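Local coordinates for A-type flavoprotein (Giardia intestinalis, PDB 2Q9U) that scavenges molecular oxygen, probably reducing it at a diiron site with electrons passed on by a bound flavin mononucleotide, at residues H31-D36 against T200-G205; V289-T294 against A302-D307. All blocks are in the same frame, centred on the assembly; numbering follows the deposited sequence.

The two contacts follow each other along the chain and meet where the beta-lactamase-like and flavodoxin-like parts pack together. Their centres lie about 13 Å apart. Helix 189-204 of interaction 1 touches helix 298-306 of interaction 2 directly: Asn202 OD1 lies 3.4 Å from Ala302 CB, and Ala201 CB lies 3.6 Å from Tyr306 CB. Interaction 1 is close to the cofactors. The side chain of His31 comes within about 4 Å of a flavin mononucleotide, and that of Ile203 within about 5 Å of the mu-oxo-diiron group. Interaction 2 lies away from these sites and joins a strand and a helix of the flavodoxin-like fold.

Interaction 1: H31-D36 against T200-G205; sequences HGYHTD and TANILG. With NO3 (nitrate ion), chain C.
His31 and Tyr33 pack against Ile203 and Asn202, joining a small beta hairpin with a two-residue turn (strands 29-30 and 33-34) to the C-terminal part of helix 189-204 in the beta-lactamase-like part of the protein. Ile203 CD1 meets the edge of the His31 imidazole near its plane, 3.4 Å from CE1. A nitrate ion, probably from the crystallisation liquor, lies at the ring edge too. His31 NE2 donates to nitrate O1 over 2.8 Å, with an angle of 156° at the hydrogen. Ile203 CD1 is 3.6 Å from nitrate O1, so the methyl touches both ring and ion. The Tyr33 ring meets the Asn202 side chain obliquely, CE2 being 3.5 Å from Asn202 CB. Its CG is anti to the backbone N (chi1 -175°), which carries the ring out to the helix. Tyr33 CD2 also packs on Ile203 CD1 at 4.1 Å.

Further out, His31 and Gly32 form the type I' turn of the hairpin. At this turn His31 touches the flavin mononucleotide and packs on Met266 of the second subunit. Ile203 rests on His152, a residue of the diiron pocket. His176 meets the Tyr33 ring edge-to-face. The Asn202 amide is gripped at both ends: OD1 bonds to Tyr332 OH, while ND2 bonds to the carbonyl oxygens of Glu198 and Thr299.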
loop_
_atom_site.group_PDB
_atom_site.type_symbol
_atom_site.label_atom_id
_atom_site.label_comp_id
_atom_site.label_asym_id
_atom_site.label_seq_id
_atom_site.Cartn_x
_atom_site.Cartn_y
_atom_site.Cartn_z
ATOM N N HIS A 31 13.677 6.214 6.399
ATOM C CA HIS A 31 14.591 6.795 5.410
ATOM C C HIS A 31 14.592 5.986 4.106
ATOM O O HIS A 31 15.625 5.744 3.503
ATOM C CB HIS A 31 16.002 7.054 6.008
ATOM C CG HIS A 31 16.831 5.828 6.263
ATOM N ND1 HIS A 31 17.247 4.974 5.257
ATOM C CD2 HIS A 31 17.378 5.350 7.409
ATOM C CE1 HIS A 31 17.989 4.012 5.776
ATOM N NE2 HIS A 31 18.080 4.212 7.082
ATOM N N GLY A 32 13.401 5.544 3.696
ATOM C CA GLY A 32 13.261 4.702 2.514
ATOM C C GLY A 32 13.541 3.217 2.695
ATOM O O GLY A 32 13.364 2.441 1.750
ATOM N N TYR A 33 13.977 2.802 3.888
ATOM C CA TYR A 33 14.142 1.360 4.200
ATOM C C TYR A 33 12.768 0.764 4.546
ATOM O O TYR A 33 12.043 1.287 5.402
ATOM C CB TYR A 33 15.126 1.177 5.371
ATOM C CG TYR A 33 15.535 -0.247 5.772
ATOM C CD1 TYR A 33 14.615 -1.155 6.315
ATOM C CD2 TYR A 33 16.857 -0.652 5.677
ATOM C CE1 TYR A 33 15.001 -2.451 6.704
ATOM C CE2 TYR A 33 17.258 -1.933 6.064
ATOM C CZ TYR A 33 16.333 -2.818 6.569
ATOM O OH TYR A 33 16.743 -4.048 6.959
ATOM N N HIS A 34 12.397 -0.322 3.888
ATOM C CA HIS A 34 11.115 -0.944 4.207
ATOM C C HIS A 34 11.294 -1.774 5.462
ATOM O O HIS A 34 11.782 -2.907 5.387
ATOM C CB HIS A 34 10.629 -1.800 3.048
ATOM C CG HIS A 34 9.966 -1.008 1.973
ATOM N ND1 HIS A 34 10.630 -0.049 1.242
ATOM C CD2 HIS A 34 8.698 -1.036 1.500
ATOM C CE1 HIS A 34 9.797 0.488 0.365
ATOM N NE2 HIS A 34 8.615 -0.090 0.508
ATOM N N THR A 35 10.937 -1.199 6.614
ATOM C CA THR A 35 11.168 -1.869 7.888
ATOM C C THR A 35 9.935 -2.723 8.176
ATOM O O THR A 35 9.105 -2.337 8.977
ATOM C CB THR A 35 11.437 -0.866 9.071
ATOM O OG1 THR A 35 10.399 0.117 9.127
ATOM C CG2 THR A 35 12.764 -0.155 8.885
ATOM N N ASP A 36 9.818 -3.874 7.505
ATOM C CA ASP A 36 8.587 -4.683 7.578
ATOM C C ASP A 36 8.320 -5.177 8.992
ATOM O O ASP A 36 7.163 -5.423 9.361
ATOM C CB ASP A 36 8.675 -5.902 6.658
ATOM C CG ASP A 36 8.626 -5.531 5.182
ATOM O OD1 ASP A 36 8.418 -4.350 4.843
ATOM O OD2 ASP A 36 8.793 -6.445 4.354
ATOM N N THR A 200 22.896 -4.862 6.921
ATOM C CA THR A 200 24.231 -4.756 6.308
ATOM C C THR A 200 24.142 -4.339 4.835
ATOM O O THR A 200 24.807 -3.385 4.391
ATOM C CB THR A 200 24.992 -6.082 6.399
ATOM O OG1 THR A 200 24.993 -6.520 7.757
ATOM C CG2 THR A 200 26.437 -5.875 5.944
ATOM N N ALA A 201 23.311 -5.066 4.084
ATOM C CA ALA A 201 23.122 -4.816 2.658
ATOM C C ALA A 201 22.647 -3.387 2.379
ATOM O O ALA A 201 23.154 -2.732 1.455
ATOM C CB ALA A 201 22.081 -5.867 2.073
ATOM N N ASN A 202 21.699 -2.890 3.188
ATOM C CA ASN A 202 21.015 -1.611 2.908
ATOM C C ASN A 202 21.676 -0.376 3.471
ATOM O O ASN A 202 21.499 0.704 2.932
ATOM C CB ASN A 202 19.580 -1.635 3.436
ATOM C CG ASN A 202 18.649 -2.399 2.518
ATOM O OD1 ASN A 202 18.078 -1.831 1.590
ATOM N ND2 ASN A 202 18.497 -3.693 2.776
ATOM N N ILE A 203 22.397 -0.532 4.574
ATOM C CA ILE A 203 22.972 0.625 5.277
ATOM C C ILE A 203 24.487 0.657 5.091
ATOM O O ILE A 203 25.081 1.725 4.879
ATOM C CB ILE A 203 22.586 0.636 6.776
ATOM C CG1 ILE A 203 21.050 0.473 6.951
ATOM C CG2 ILE A 203 23.163 1.898 7.499
ATOM C CD1 ILE A 203 20.231 1.525 6.227
ATOM N N LEU A 204 25.098 -0.522 5.117
ATOM C CA LEU A 204 26.549 -0.602 5.176
ATOM C C LEU A 204 27.198 -1.028 3.879
ATOM O O LEU A 204 28.435 -1.125 3.810
ATOM C CB LEU A 204 26.970 -1.545 6.329
ATOM C CG LEU A 204 26.450 -1.251 7.756
ATOM C CD1 LEU A 204 26.839 -2.393 8.723
ATOM C CD2 LEU A 204 26.915 0.093 8.308
ATOM N N GLY A 205 26.382 -1.302 2.862
ATOM C CA GLY A 205 26.850 -2.057 1.670
ATOM C C GLY A 205 28.113 -1.477 1.035
ATOM O O GLY A 205 28.965 -2.219 0.542
HETATM N N NO3 C . 20.296 3.624 10.280
HETATM O O1 NO3 C . 19.454 3.239 9.259
HETATM O O2 NO3 C . 20.036 3.159 11.543
HETATM O O3 NO3 C . 21.410 4.410 10.069
#

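Interaction 2: V289-T294 against A302-D307; sequences VLLEMT and ALHTYD
Val289 and Leu291 of strand 287-292, outermost in the chain's parallel sheet, receive the imidazole of His304 from helix 298-306. Strand, helix and the following strand 310-314 form a beta-alpha-beta unit of the flavodoxin-like fold, with 258-263 lying between the two strands in the sheet.

The main interaction is CH-pi. Val289 CG1 sits 3.9 Å from the centroid of the His304 ring and only 6° off its normal. This methyl is anti to the backbone N (chi1 172°), which sets it over the ring centre. Leu303 CG covers the opposite face, 4.3 Å above the plane, so the imidazole lies between two aliphatic groups.

The other contacts are van der Waals. Leu291 CD1 approaches the ring obliquely, 4.0 Å from His304 CD2, and also touches His304 CB at 4.1 Å. Val289 CG2 lies 4.0 Å from His304 ND1.

The polar link runs outside the two segments. His304 ND1 is hydrogen-bonded to Lys258 NZ, which also forms a salt bridge with Asp307 OD1. A lysine partner at ND1 suggests that this nitrogen acts as acceptor, so His304 is probably neutral; the nearby lysine charge would favour this.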
loop_
_atom_site.group_PDB
_atom_site.type_symbol
_atom_site.label_atom_id
_atom_site.label_comp_id
_atom_site.label_asym_id
_atom_site.label_seq_id
_atom_site.Cartn_x
_atom_site.Cartn_y
_atom_site.Cartn_z
ATOM N N VAL A 289 16.098 -16.567 -6.890
ATOM C CA VAL A 289 15.095 -15.655 -6.346
ATOM C C VAL A 289 14.674 -14.738 -7.503
ATOM O O VAL A 289 15.513 -14.201 -8.216
ATOM C CB VAL A 289 15.694 -14.832 -5.139
ATOM C CG1 VAL A 289 14.729 -13.721 -4.661
ATOM C CG2 VAL A 289 16.054 -15.758 -3.975
ATOM N N LEU A 290 13.365 -14.591 -7.699
ATOM C CA LEU A 290 12.844 -13.628 -8.649
ATOM C C LEU A 290 12.175 -12.504 -7.884
ATOM O O LEU A 290 11.302 -12.760 -7.043
ATOM C CB LEU A 290 11.835 -14.318 -9.596
ATOM C CG LEU A 290 11.130 -13.439 -10.666
ATOM C CD1 LEU A 290 10.827 -14.300 -11.855
ATOM C CD2 LEU A 290 9.837 -12.783 -10.166
ATOM N N LEU A 291 12.573 -11.271 -8.184
ATOM C CA LEU A 291 12.027 -10.082 -7.543
ATOM C C LEU A 291 11.424 -9.192 -8.611
ATOM O O LEU A 291 12.162 -8.627 -9.416
ATOM C CB LEU A 291 13.146 -9.298 -6.807
ATOM C CG LEU A 291 13.894 -10.021 -5.689
ATOM C CD1 LEU A 291 14.896 -9.053 -5.059
ATOM C CD2 LEU A 291 12.889 -10.518 -4.633
ATOM N N GLU A 292 10.097 -9.061 -8.624
ATOM C CA GLU A 292 9.455 -8.153 -9.570
ATOM C C GLU A 292 9.004 -6.889 -8.848
ATOM O O GLU A 292 8.366 -6.974 -7.792
ATOM C CB GLU A 292 8.258 -8.827 -10.242
ATOM C CG GLU A 292 7.708 -8.053 -11.448
ATOM C CD GLU A 292 7.289 -9.003 -12.573
ATOM O OE1 GLU A 292 7.973 -10.043 -12.771
ATOM O OE2 GLU A 292 6.272 -8.712 -13.248
ATOM N N MET A 293 9.318 -5.726 -9.425
ATOM C CA MET A 293 9.230 -4.483 -8.652
ATOM C C MET A 293 7.804 -4.130 -8.242
ATOM O O MET A 293 7.615 -3.480 -7.223
ATOM C CB MET A 293 9.929 -3.304 -9.341
ATOM C CG MET A 293 11.451 -3.522 -9.544
ATOM S SD MET A 293 12.339 -3.969 -8.020
ATOM C CE MET A 293 12.279 -2.525 -6.994
ATOM N N THR A 294 6.816 -4.590 -8.997
ATOM C CA THR A 294 5.420 -4.409 -8.554
ATOM C C THR A 294 5.025 -5.186 -7.280
ATOM O O THR A 294 3.979 -4.906 -6.687
ATOM C CB THR A 294 4.432 -4.733 -9.660
ATOM O OG1 THR A 294 4.695 -6.041 -10.185
ATOM C CG2 THR A 294 4.501 -3.684 -10.780
ATOM N N ALA A 302 18.253 -5.061 -2.391
ATOM C CA ALA A 302 19.564 -4.960 -1.715
ATOM C C ALA A 302 19.848 -6.243 -0.950
ATOM O O ALA A 302 20.913 -6.823 -1.090
ATOM C CB ALA A 302 19.627 -3.726 -0.794
ATOM N N LEU A 303 18.879 -6.709 -0.169
ATOM C CA LEU A 303 19.043 -7.973 0.559
ATOM C C LEU A 303 19.541 -9.140 -0.321
ATOM O O LEU A 303 20.490 -9.866 0.043
ATOM C CB LEU A 303 17.715 -8.357 1.209
ATOM C CG LEU A 303 17.591 -9.736 1.884
ATOM C CD1 LEU A 303 18.598 -9.862 3.075
ATOM C CD2 LEU A 303 16.167 -10.001 2.340
ATOM N N HIS A 304 18.892 -9.337 -1.462
ATOM C CA HIS A 304 19.164 -10.503 -2.274
ATOM C C HIS A 304 20.397 -10.375 -3.139
ATOM O O HIS A 304 21.148 -11.327 -3.264
ATOM C CB HIS A 304 17.907 -10.968 -3.051
ATOM C CG HIS A 304 16.884 -11.580 -2.149
ATOM N ND1 HIS A 304 17.091 -12.788 -1.519
ATOM C CD2 HIS A 304 15.678 -11.135 -1.721
ATOM C CE1 HIS A 304 16.038 -13.085 -0.773
ATOM N NE2 HIS A 304 15.175 -12.090 -0.869
ATOM N N THR A 305 20.617 -9.194 -3.698
ATOM C CA THR A 305 21.825 -8.932 -4.494
ATOM C C THR A 305 23.104 -8.987 -3.641
ATOM O O THR A 305 24.159 -9.396 -4.145
ATOM C CB THR A 305 21.751 -7.590 -5.265
ATOM O OG1 THR A 305 21.526 -6.491 -4.358
ATOM C CG2 THR A 305 20.617 -7.616 -6.317
ATOM N N TYR A 306 23.017 -8.511 -2.408
ATOM C CA TYR A 306 24.051 -8.697 -1.383
ATOM C C TYR A 306 24.824 -10.036 -1.448
ATOM O O TYR A 306 26.002 -10.050 -1.536
ATOM C CB TYR A 306 23.468 -8.446 0.009
ATOM C CG TYR A 306 24.339 -8.772 1.200
ATOM C CD1 TYR A 306 25.310 -7.933 1.610
ATOM C CD2 TYR A 306 24.145 -9.915 1.937
ATOM C CE1 TYR A 306 26.086 -8.223 2.714
ATOM C CE2 TYR A 306 24.901 -10.225 3.005
ATOM C CZ TYR A 306 25.878 -9.361 3.398
ATOM O OH TYR A 306 26.630 -9.635 4.472
ATOM N N ASP A 307 24.083 -11.134 -1.463
ATOM C CA ASP A 307 24.679 -12.451 -1.274
ATOM C C ASP A 307 24.363 -13.373 -2.447
ATOM O O ASP A 307 24.369 -14.597 -2.307
ATOM C CB ASP A 307 24.191 -13.077 0.033
ATOM C CG ASP A 307 22.716 -13.425 -0.002
ATOM O OD1 ASP A 307 22.038 -13.045 -0.980
ATOM O OD2 ASP A 307 22.235 -14.079 0.947
#